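Local structure of assembly chaperone of ribosomal protein L4 (Acl4) (Chaetomium thermophilum, 5TQB) at residues 315-318 against 319-322; 272-275 against 276-279. The protein probably acts as a dedicated tetratricopeptide-repeat chaperone that binds ribosomal protein L4 and accompanies it until its assembly into the ribosome. All coordinates share one frame; numbering follows the deposited sequence.

Contact 1: 315-318 against 319-322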
ATOM      1  N   TYR B 315     -18.866   5.397  -6.676  1.00 86.30           N
ATOM      2  CA  TYR B 315     -17.984   4.731  -7.628  1.00 83.59           C
ATOM      3  C   TYR B 315     -18.612   4.716  -9.016  1.00 84.61           C
ATOM      4  O   TYR B 315     -19.831   4.825  -9.150  1.00 85.03           O
ATOM      5  CB  TYR B 315     -17.708   3.302  -7.158  1.00 80.57           C
ATOM      6  CG  TYR B 315     -16.333   2.781  -7.512  1.00 76.84           C
ATOM      7  CD1 TYR B 315     -15.189   3.352  -6.965  1.00 73.84           C
ATOM      8  CD2 TYR B 315     -16.180   1.704  -8.380  1.00 75.02           C
ATOM      9  CE1 TYR B 315     -13.929   2.875  -7.282  1.00 73.59           C
ATOM     10  CE2 TYR B 315     -14.925   1.216  -8.703  1.00 74.32           C
ATOM     11  CZ  TYR B 315     -13.802   1.805  -8.154  1.00 75.03           C
ATOM     12  OH  TYR B 315     -12.551   1.321  -8.474  1.00 73.83           O
ATOM     13  N   GLU B 316     -17.774   4.570 -10.042  1.00 85.65           N
ATOM     14  CA  GLU B 316     -18.223   4.674 -11.431  1.00 88.75           C
ATOM     15  C   GLU B 316     -17.929   3.427 -12.281  1.00 84.98           C
ATOM     16  O   GLU B 316     -18.076   3.461 -13.506  1.00 87.02           O
ATOM     17  CB  GLU B 316     -17.597   5.913 -12.081  1.00 93.50           C
ATOM     18  CG  GLU B 316     -18.039   7.225 -11.445  1.00 98.70           C
ATOM     19  CD  GLU B 316     -17.365   8.435 -12.063  1.00103.88           C
ATOM     20  OE1 GLU B 316     -16.707   8.279 -13.116  1.00106.51           O
ATOM     21  OE2 GLU B 316     -17.487   9.541 -11.494  1.00104.26           O
ATOM     22  N   ASP B 317     -17.521   2.334 -11.639  1.00 79.63           N
ATOM     23  CA  ASP B 317     -17.335   1.059 -12.334  1.00 75.20           C
ATOM     24  C   ASP B 317     -18.662   0.303 -12.329  1.00 72.36           C
ATOM     25  O   ASP B 317     -18.883  -0.579 -11.503  1.00 70.94           O
ATOM     26  CB  ASP B 317     -16.229   0.227 -11.665  1.00 72.56           C
ATOM     27  CG  ASP B 317     -15.791  -0.969 -12.511  1.00 71.62           C
ATOM     28  OD1 ASP B 317     -14.612  -1.380 -12.387  1.00 69.91           O
ATOM     29  OD2 ASP B 317     -16.617  -1.496 -13.293  1.00 66.66           O
ATOM     30  N   GLU B 318     -19.550   0.669 -13.248  1.00 74.23           N
ATOM     31  CA  GLU B 318     -20.887   0.079 -13.306  1.00 81.50           C
ATOM     32  C   GLU B 318     -20.869  -1.440 -13.483  1.00 78.80           C
ATOM     33  O   GLU B 318     -21.631  -2.146 -12.830  1.00 82.07           O
ATOM     34  CB  GLU B 318     -21.713   0.726 -14.422  1.00 89.98           C
ATOM     35  CG  GLU B 318     -22.057   2.190 -14.161  1.00 98.66           C
ATOM     36  CD  GLU B 318     -22.910   2.809 -15.258  1.00107.60           C
ATOM     37  OE1 GLU B 318     -23.027   2.203 -16.345  1.00111.33           O
ATOM     38  OE2 GLU B 318     -23.465   3.907 -15.031  1.00110.46           O
ATOM     39  N   ARG B 319     -20.001  -1.946 -14.352  1.00 75.19           N
ATOM     40  CA  ARG B 319     -19.961  -3.385 -14.618  1.00 75.56           C
ATOM     41  C   ARG B 319     -19.546  -4.198 -13.389  1.00 73.79           C
ATOM     42  O   ARG B 319     -20.049  -5.300 -13.167  1.00 73.35           O
ATOM     43  CB  ARG B 319     -19.037  -3.690 -15.798  1.00 73.54           C
ATOM     44  CG  ARG B 319     -19.544  -3.131 -17.112  1.00 75.64           C
ATOM     45  CD  ARG B 319     -18.971  -3.875 -18.300  1.00 79.32           C
ATOM     46  NE  ARG B 319     -17.595  -3.490 -18.585  1.00 83.70           N
ATOM     47  CZ  ARG B 319     -16.816  -4.102 -19.471  1.00 87.14           C
ATOM     48  NH1 ARG B 319     -17.277  -5.141 -20.156  1.00 92.48           N
ATOM     49  NH2 ARG B 319     -15.575  -3.680 -19.671  1.00 85.26           N
ATOM     50  N   LEU B 320     -18.634  -3.654 -12.591  1.00 71.87           N
ATOM     51  CA  LEU B 320     -18.211  -4.319 -11.363  1.00 68.84           C
ATOM     52  C   LEU B 320     -19.341  -4.304 -10.341  1.00 70.01           C
ATOM     53  O   LEU B 320     -19.538  -5.270  -9.601  1.00 70.10           O
ATOM     54  CB  LEU B 320     -16.966  -3.639 -10.798  1.00 65.52           C
ATOM     55  CG  LEU B 320     -16.355  -4.249  -9.535  1.00 66.74           C
ATOM     56  CD1 LEU B 320     -14.854  -4.058  -9.547  1.00 65.53           C
ATOM     57  CD2 LEU B 320     -16.947  -3.631  -8.271  1.00 67.54           C
ATOM     58  N   GLY B 321     -20.086  -3.204 -10.316  1.00 69.78           N
ATOM     59  CA  GLY B 321     -21.205  -3.059  -9.408  1.00 69.91           C
ATOM     60  C   GLY B 321     -22.320  -4.040  -9.709  1.00 70.58           C
ATOM     61  O   GLY B 321     -22.924  -4.605  -8.799  1.00 67.99           O
ATOM     62  N   GLU B 322     -22.597  -4.253 -10.987  1.00 74.52           N
ATOM     63  CA  GLU B 322     -23.662  -5.171 -11.368  1.00 80.16           C
ATOM     64  C   GLU B 322     -23.251  -6.621 -11.150  1.00 76.42           C
ATOM     65  O   GLU B 322     -24.085  -7.459 -10.824  1.00 80.88           O
ATOM     66  CB  GLU B 322     -24.087  -4.943 -12.820  1.00 87.54           C
ATOM     67  CG  GLU B 322     -24.629  -3.539 -13.094  1.00 95.56           C
ATOM     68  CD  GLU B 322     -25.735  -3.120 -12.131  1.00101.96           C
ATOM     69  OE1 GLU B 322     -26.571  -3.974 -11.763  1.00104.94           O
ATOM     70  OE2 GLU B 322     -25.765  -1.933 -11.738  1.00103.24           O
TER
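D317 and L320 bring their side chains together at about a right angle where helix 318-333 starts. The carboxylate of D317 reaches forward over the first turn because CG is anti to the backbone N (chi1 -168°). Its OD2 accepts from L320 N at 3.0 Å; the N-H...O angle of 154° is fairly straight, but the donor comes from above the carboxylate plane, 53° out of it. L320 also lays its carbons against the carboxylate: its CB is 3.4 Å from D317 CG and its CD1 3.9 Å from D317 OD1. The backbone of D317 also takes part, since its O accepts from G321 N at 3.1 Å and more weakly from L320 N. One residue on, E318 O receives E322 N at 3.0 Å, while CG of E322 closes against the same oxygen at 3.3 Å.

D317 is also held by a chain of another protein: OD2 is hydrogen-bonded to a polar side chain of that protein and OD1 to its backbone, to which R319 NH2 bonds as well. With an alanine here, the carboxylate is gone; L320 N would probably keep just the weak bond to the carbonyl of that residue, and the other protein would lose two acceptors. The arrangement is a helix N-cap, with the aspartate side chain taking up an N-H of the first turn, here also built into a protein-protein interface.

Contact 2: 272-275 against 276-279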
ATOM      1  N   ARG B 272     -13.390 -15.464  -2.721  1.00 64.71           N
ATOM      2  CA  ARG B 272     -14.025 -16.320  -1.735  1.00 66.82           C
ATOM      3  C   ARG B 272     -15.186 -17.081  -2.369  1.00 67.05           C
ATOM      4  O   ARG B 272     -15.485 -18.214  -1.982  1.00 69.40           O
ATOM      5  CB  ARG B 272     -14.477 -15.479  -0.533  1.00 68.40           C
ATOM      6  CG  ARG B 272     -13.311 -15.039   0.355  1.00 64.91           C
ATOM      7  CD  ARG B 272     -13.697 -13.954   1.351  1.00 66.60           C
ATOM      8  NE  ARG B 272     -12.588 -13.646   2.253  1.00 66.62           N
ATOM      9  CZ  ARG B 272     -11.506 -12.949   1.909  1.00 68.49           C
ATOM     10  NH1 ARG B 272     -10.550 -12.731   2.801  1.00 72.28           N
ATOM     11  NH2 ARG B 272     -11.368 -12.470   0.680  1.00 67.82           N
ATOM     12  N   TYR B 273     -15.818 -16.467  -3.365  1.00 67.44           N
ATOM     13  CA  TYR B 273     -16.883 -17.120  -4.123  1.00 70.16           C
ATOM     14  C   TYR B 273     -16.318 -18.281  -4.935  1.00 68.81           C
ATOM     15  O   TYR B 273     -16.896 -19.373  -4.961  1.00 71.51           O
ATOM     16  CB  TYR B 273     -17.566 -16.115  -5.056  1.00 72.30           C
ATOM     17  CG  TYR B 273     -18.637 -16.715  -5.931  1.00 77.89           C
ATOM     18  CD1 TYR B 273     -18.320 -17.262  -7.166  1.00 80.43           C
ATOM     19  CD2 TYR B 273     -19.965 -16.731  -5.529  1.00 79.37           C
ATOM     20  CE1 TYR B 273     -19.291 -17.814  -7.973  1.00 80.26           C
ATOM     21  CE2 TYR B 273     -20.947 -17.282  -6.333  1.00 80.79           C
ATOM     22  CZ  TYR B 273     -20.603 -17.823  -7.556  1.00 82.32           C
ATOM     23  OH  TYR B 273     -21.576 -18.372  -8.367  1.00 85.64           O
ATOM     24  N   ARG B 274     -15.191 -18.034  -5.598  1.00 65.52           N
ATOM     25  CA  ARG B 274     -14.517 -19.049  -6.407  1.00 69.17           C
ATOM     26  C   ARG B 274     -14.056 -20.195  -5.524  1.00 69.82           C
ATOM     27  O   ARG B 274     -14.210 -21.368  -5.871  1.00 71.11           O
ATOM     28  CB  ARG B 274     -13.305 -18.445  -7.126  1.00 67.44           C
ATOM     29  CG  ARG B 274     -13.655 -17.367  -8.137  1.00 67.66           C
ATOM     30  CD  ARG B 274     -14.164 -17.974  -9.417  1.00 72.88           C
ATOM     31  NE  ARG B 274     -13.097 -18.653 -10.137  1.00 75.29           N
ATOM     32  CZ  ARG B 274     -13.290 -19.589 -11.060  1.00 79.66           C
ATOM     33  NH1 ARG B 274     -12.243 -20.144 -11.652  1.00 78.75           N
ATOM     34  NH2 ARG B 274     -14.521 -19.975 -11.384  1.00 83.35           N
ATOM     35  N   LEU B 275     -13.489 -19.842  -4.376  1.00 68.53           N
ATOM     36  CA  LEU B 275     -13.017 -20.835  -3.425  1.00 68.77           C
ATOM     37  C   LEU B 275     -14.181 -21.698  -2.933  1.00 66.71           C
ATOM     38  O   LEU B 275     -14.032 -22.904  -2.733  1.00 67.78           O
ATOM     39  CB  LEU B 275     -12.324 -20.143  -2.249  1.00 66.60           C
ATOM     40  CG  LEU B 275     -11.691 -21.057  -1.200  1.00 69.65           C
ATOM     41  CD1 LEU B 275     -10.657 -21.986  -1.831  1.00 71.20           C
ATOM     42  CD2 LEU B 275     -11.058 -20.228  -0.097  1.00 69.92           C
ATOM     43  N   GLY B 276     -15.340 -21.075  -2.754  1.00 65.61           N
ATOM     44  CA  GLY B 276     -16.516 -21.787  -2.297  1.00 68.93           C
ATOM     45  C   GLY B 276     -17.029 -22.766  -3.333  1.00 71.62           C
ATOM     46  O   GLY B 276     -17.508 -23.846  -2.989  1.00 71.68           O
ATOM     47  N   GLU B 277     -16.933 -22.387  -4.606  1.00 74.26           N
ATOM     48  CA  GLU B 277     -17.344 -23.271  -5.694  1.00 77.37           C
ATOM     49  C   GLU B 277     -16.514 -24.549  -5.662  1.00 78.61           C
ATOM     50  O   GLU B 277     -17.055 -25.651  -5.766  1.00 81.50           O
ATOM     51  CB  GLU B 277     -17.184 -22.588  -7.056  1.00 79.09           C
ATOM     52  CG  GLU B 277     -18.223 -21.518  -7.361  1.00 81.97           C
ATOM     53  CD  GLU B 277     -18.192 -21.071  -8.819  1.00 88.81           C
ATOM     54  OE1 GLU B 277     -19.269 -21.049  -9.455  1.00 92.32           O
ATOM     55  OE2 GLU B 277     -17.096 -20.736  -9.326  1.00 90.62           O
ATOM     56  N   LYS B 278     -15.201 -24.393  -5.509  1.00 77.18           N
ATOM     57  CA  LYS B 278     -14.288 -25.532  -5.488  1.00 77.08           C
ATOM     58  C   LYS B 278     -14.586 -26.458  -4.311  1.00 78.56           C
ATOM     59  O   LYS B 278     -14.804 -27.660  -4.497  1.00 80.84           O
ATOM     60  CB  LYS B 278     -12.836 -25.058  -5.431  1.00 75.79           C
ATOM     61  CG  LYS B 278     -12.360 -24.366  -6.694  1.00 79.49           C
ATOM     62  CD  LYS B 278     -10.933 -23.853  -6.536  1.00 84.29           C
ATOM     63  CE  LYS B 278     -10.355 -23.330  -7.850  1.00 88.40           C
ATOM     64  NZ  LYS B 278     -11.071 -22.136  -8.379  1.00 88.41           N
ATOM     65  N   GLU B 279     -14.611 -25.892  -3.107  1.00 77.96           N
ATOM     66  CA  GLU B 279     -14.888 -26.662  -1.897  1.00 77.38           C
ATOM     67  C   GLU B 279     -16.230 -27.377  -1.996  1.00 76.30           C
ATOM     68  O   GLU B 279     -16.396 -28.483  -1.480  1.00 79.17           O
ATOM     69  CB  GLU B 279     -14.877 -25.746  -0.672  1.00 76.87           C
ATOM     70  CG  GLU B 279     -13.504 -25.186  -0.343  1.00 79.23           C
ATOM     71  CD  GLU B 279     -13.516 -24.217   0.830  1.00 80.53           C
ATOM     72  OE1 GLU B 279     -14.613 -23.822   1.282  1.00 80.97           O
ATOM     73  OE2 GLU B 279     -12.418 -23.852   1.300  1.00 80.93           O
TER
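Four successive i to i+4 backbone bonds run from R272 O–G276 N to L275 O–E279 N, the last the straightest at 176°, as expected of continuous alpha-helix. On one side of it E277 reaches back, extended beyond CG, to the ring of Y273. There E277 CD lies 3.5 Å from Y273 CE1, with the carboxylate and ring planes 42° apart. E277 OE2 forms a salt bridge with R274 NH2 at 3.4 Å, its hydrogen bond weak, and bends at chi2 and chi3 of R274 bring the guanidinium round to it. K278 NZ stands over one face of that guanidinium, 4.0 Å from R274 NH1. This proximity of like charges is probably eased by E244, which forms a salt bridge with the lysine. Further round, E279 lies against L275, with E279 OE2 3.8 Å from L275 CG, while E279 OE1 is hydrogen-bonded to T295.

Helix 262-281 packs here against three others: L275 packs on E245 and L248 of helix 244-257, Y273 stacks on W296 of helix 291-313, and the Y273 hydroxyl is hydrogen-bonded to S330 of helix 318-333.

In the fold
Contact 2 precedes contact 1 along the chain, with helix 291-313 between them. Their centres are 22 Å apart and their nearest atoms about 11 Å, so they do not touch, yet the same two helices connect them. Helix 262-281, which carries contact 2, also supplies V262 and Y266 as the surface on which L320 of contact 1 rests; farther along helix 318-333, L327 and I331 pack on Y273. The two contacts therefore mark two places along one helix-helix packing. Their relation to the bound second protein differs: five residues of 315-322 lie within its reach, against R274 alone in 272-279, where R274 packs on an apolar side chain of that protein.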